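Local structure of superoxide reductase (Giardia intestinalis, 4D7P) at residues G49-F54 against Q69-G74. The protein probably reduces superoxide to hydrogen peroxide at a mononuclear iron centre. Residues are numbered along the deposited sequence; the frame is centred on the assembly and turned at random.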
loop_
_atom_site.group_PDB
_atom_site.type_symbol
_atom_site.label_atom_id
_atom_site.label_comp_id
_atom_site.label_asym_id
_atom_site.label_seq_id
_atom_site.Cartn_x
_atom_site.Cartn_y
_atom_site.Cartn_z
ATOM N N GLY A 49 7.842 -1.416 8.238
ATOM C CA GLY A 49 7.153 -0.653 7.221
ATOM C C GLY A 49 5.774 -1.189 6.931
ATOM O O GLY A 49 4.859 -0.417 6.608
ATOM N N THR A 50 5.607 -2.507 7.025
ATOM C CA THR A 50 4.293 -3.091 6.768
ATOM C C THR A 50 3.956 -4.177 7.757
ATOM O O THR A 50 4.832 -4.879 8.252
ATOM C CB THR A 50 4.163 -3.715 5.337
ATOM O OG1 THR A 50 5.138 -4.758 5.173
ATOM C CG2 THR A 50 4.320 -2.656 4.235
ATOM N N ILE A 51 2.667 -4.312 8.026
ATOM C CA ILE A 51 2.146 -5.416 8.798
ATOM C C ILE A 51 1.043 -5.982 7.929
ATOM O O ILE A 51 0.058 -5.290 7.643
ATOM C CB ILE A 51 1.610 -4.973 10.165
ATOM C CG1 ILE A 51 2.746 -4.469 11.065
ATOM C CG2 ILE A 51 0.857 -6.102 10.830
ATOM C CD1 ILE A 51 2.242 -3.757 12.310
ATOM N N ARG A 52 1.234 -7.202 7.443
ATOM C CA ARG A 52 0.226 -7.844 6.607
ATOM C C ARG A 52 -0.443 -8.953 7.367
ATOM O O ARG A 52 0.208 -9.625 8.165
ATOM C CB ARG A 52 0.850 -8.403 5.329
ATOM C CG ARG A 52 1.351 -7.340 4.398
ATOM C CD ARG A 52 2.526 -7.820 3.593
ATOM N NE ARG A 52 2.121 -8.429 2.335
ATOM C CZ ARG A 52 2.887 -9.280 1.659
ATOM N NH1 ARG A 52 4.075 -9.611 2.153
ATOM N NH2 ARG A 52 2.474 -9.814 0.512
ATOM N N LEU A 53 -1.735 -9.147 7.103
ATOM C CA LEU A 53 -2.491 -10.248 7.678
ATOM C C LEU A 53 -2.999 -11.162 6.570
ATOM O O LEU A 53 -3.626 -10.706 5.614
ATOM C CB LEU A 53 -3.673 -9.739 8.525
ATOM C CG LEU A 53 -4.434 -10.836 9.281
ATOM C CD1 LEU A 53 -3.506 -11.526 10.278
ATOM C CD2 LEU A 53 -5.684 -10.300 9.999
ATOM N N PHE A 54 -2.703 -12.448 6.707
ATOM C CA PHE A 54 -3.156 -13.465 5.766
ATOM C C PHE A 54 -4.136 -14.412 6.441
ATOM O O PHE A 54 -3.956 -14.765 7.608
ATOM C CB PHE A 54 -1.979 -14.286 5.220
ATOM C CG PHE A 54 -0.973 -13.488 4.451
ATOM C CD1 PHE A 54 0.076 -12.853 5.104
ATOM C CD2 PHE A 54 -1.051 -13.400 3.074
ATOM C CE1 PHE A 54 1.003 -12.119 4.396
ATOM C CE2 PHE A 54 -0.116 -12.663 2.356
ATOM C CZ PHE A 54 0.904 -12.022 3.019
ATOM N N GLN A 69 -1.193 -3.102 6.397
ATOM C CA GLN A 69 -0.948 -1.829 7.058
ATOM C C GLN A 69 0.437 -1.324 6.694
ATOM O O GLN A 69 1.453 -1.891 7.115
ATOM C CB GLN A 69 -1.059 -1.947 8.579
ATOM C CG GLN A 69 -0.714 -0.653 9.339
ATOM C CD GLN A 69 -1.736 0.452 9.099
ATOM O OE1 GLN A 69 -2.849 0.392 9.604
ATOM N NE2 GLN A 69 -1.355 1.471 8.326
ATOM N N GLN A 70 0.473 -0.245 5.923
ATOM C CA GLN A 70 1.724 0.416 5.601
ATOM C C GLN A 70 1.935 1.620 6.530
ATOM O O GLN A 70 0.995 2.365 6.851
ATOM C CB GLN A 70 1.732 0.818 4.121
ATOM C CG GLN A 70 3.057 1.416 3.640
ATOM C CD GLN A 70 3.075 2.921 3.806
ATOM O OE1 GLN A 70 2.043 3.566 3.675
ATOM N NE2 GLN A 70 4.237 3.483 4.123
ATOM N N ILE A 71 3.164 1.777 7.009
ATOM C CA ILE A 71 3.486 2.827 7.971
ATOM C C ILE A 71 4.712 3.602 7.511
ATOM O O ILE A 71 5.741 3.019 7.205
ATOM C CB ILE A 71 3.759 2.245 9.365
ATOM C CG1 ILE A 71 2.598 1.342 9.791
ATOM C CG2 ILE A 71 3.998 3.361 10.386
ATOM C CD1 ILE A 71 2.940 0.418 10.936
ATOM N N TRP A 72 4.604 4.916 7.453
ATOM C CA TRP A 72 5.742 5.708 7.016
ATOM C C TRP A 72 6.805 5.734 8.106
ATOM O O TRP A 72 6.495 5.926 9.280
ATOM C CB TRP A 72 5.293 7.117 6.617
ATOM C CG TRP A 72 4.474 7.074 5.347
ATOM C CD1 TRP A 72 3.137 7.288 5.225
ATOM C CD2 TRP A 72 4.954 6.745 4.030
ATOM N NE1 TRP A 72 2.747 7.130 3.907
ATOM C CE2 TRP A 72 3.843 6.790 3.159
ATOM C CE3 TRP A 72 6.216 6.421 3.507
ATOM C CZ2 TRP A 72 3.961 6.515 1.786
ATOM C CZ3 TRP A 72 6.330 6.156 2.155
ATOM C CH2 TRP A 72 5.208 6.199 1.310
ATOM N N PRO A 73 8.063 5.508 7.715
ATOM C CA PRO A 73 9.170 5.400 8.677
ATOM C C PRO A 73 9.191 6.536 9.704
ATOM O O PRO A 73 9.217 7.713 9.347
ATOM C CB PRO A 73 10.407 5.435 7.780
ATOM C CG PRO A 73 9.930 4.830 6.488
ATOM C CD PRO A 73 8.518 5.326 6.323
ATOM N N GLY A 74 9.140 6.164 10.980
ATOM C CA GLY A 74 9.252 7.108 12.071
ATOM C C GLY A 74 8.029 7.979 12.296
ATOM O O GLY A 74 8.055 8.867 13.145
#
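Ile51 and Gln69 face each other as an antiparallel hydrogen-bonded pair, joining strand 48-57 to strand 63-71 in a beta hairpin of the immunoglobulin-like superoxide reductase fold. Their backbones bond twice: Ile51 N donates to Gln69 O at 2.9 Å, in the plane of that carbonyl, and Gln69 N returns a bond to Ile51 O at 2.8 Å. A third bond, from Ile71 N to Gly49 O (2.8 Å), extends the pairing toward the start of strand 48-57.

The side chains of Ile51 and Gln69 emerge on one face of the sheet, their CB atoms 4.3 Å apart. Beta-branched Ile51 suits an extended strand and offers apolar bulk; its CD1 reaches diagonally to CD1 of Ile71 at 4.5 Å, a loose touch, while Ala80 of strand 79-83 in the facing sheet and Pro78 of the loop before it touch it. Gln69 sets CG anti to its backbone N (chi1 176°) and bends at chi2; its end leads away from strand 48-57, while Gln69 CB lies 3.6 Å from Ile51 O. Glutamine suits this place because its methylenes give apolar contact beside Ile51, and its side chain packs on Ala80 and on Gln69 of the second subunit. On the other face, Thr50 and Gln70 form the non-hydrogen-bonded pair, with Thr50 CG2 4.3 Å from Gln70 CG.

Gly49 has no side chain, so all it gives across the contact is backbone. Gly49 O also lies 3.4 Å from Gln70 CA in a CA-H...O contact. Residues 69-71 also pair antiparallel with a strand of the second subunit, continuing the sheet across the interface.

The contact thus rests chiefly on backbone bonds, which satisfy buried peptide groups, while Ile51 turns its apolar side chain toward the facing sheet, at Ala80.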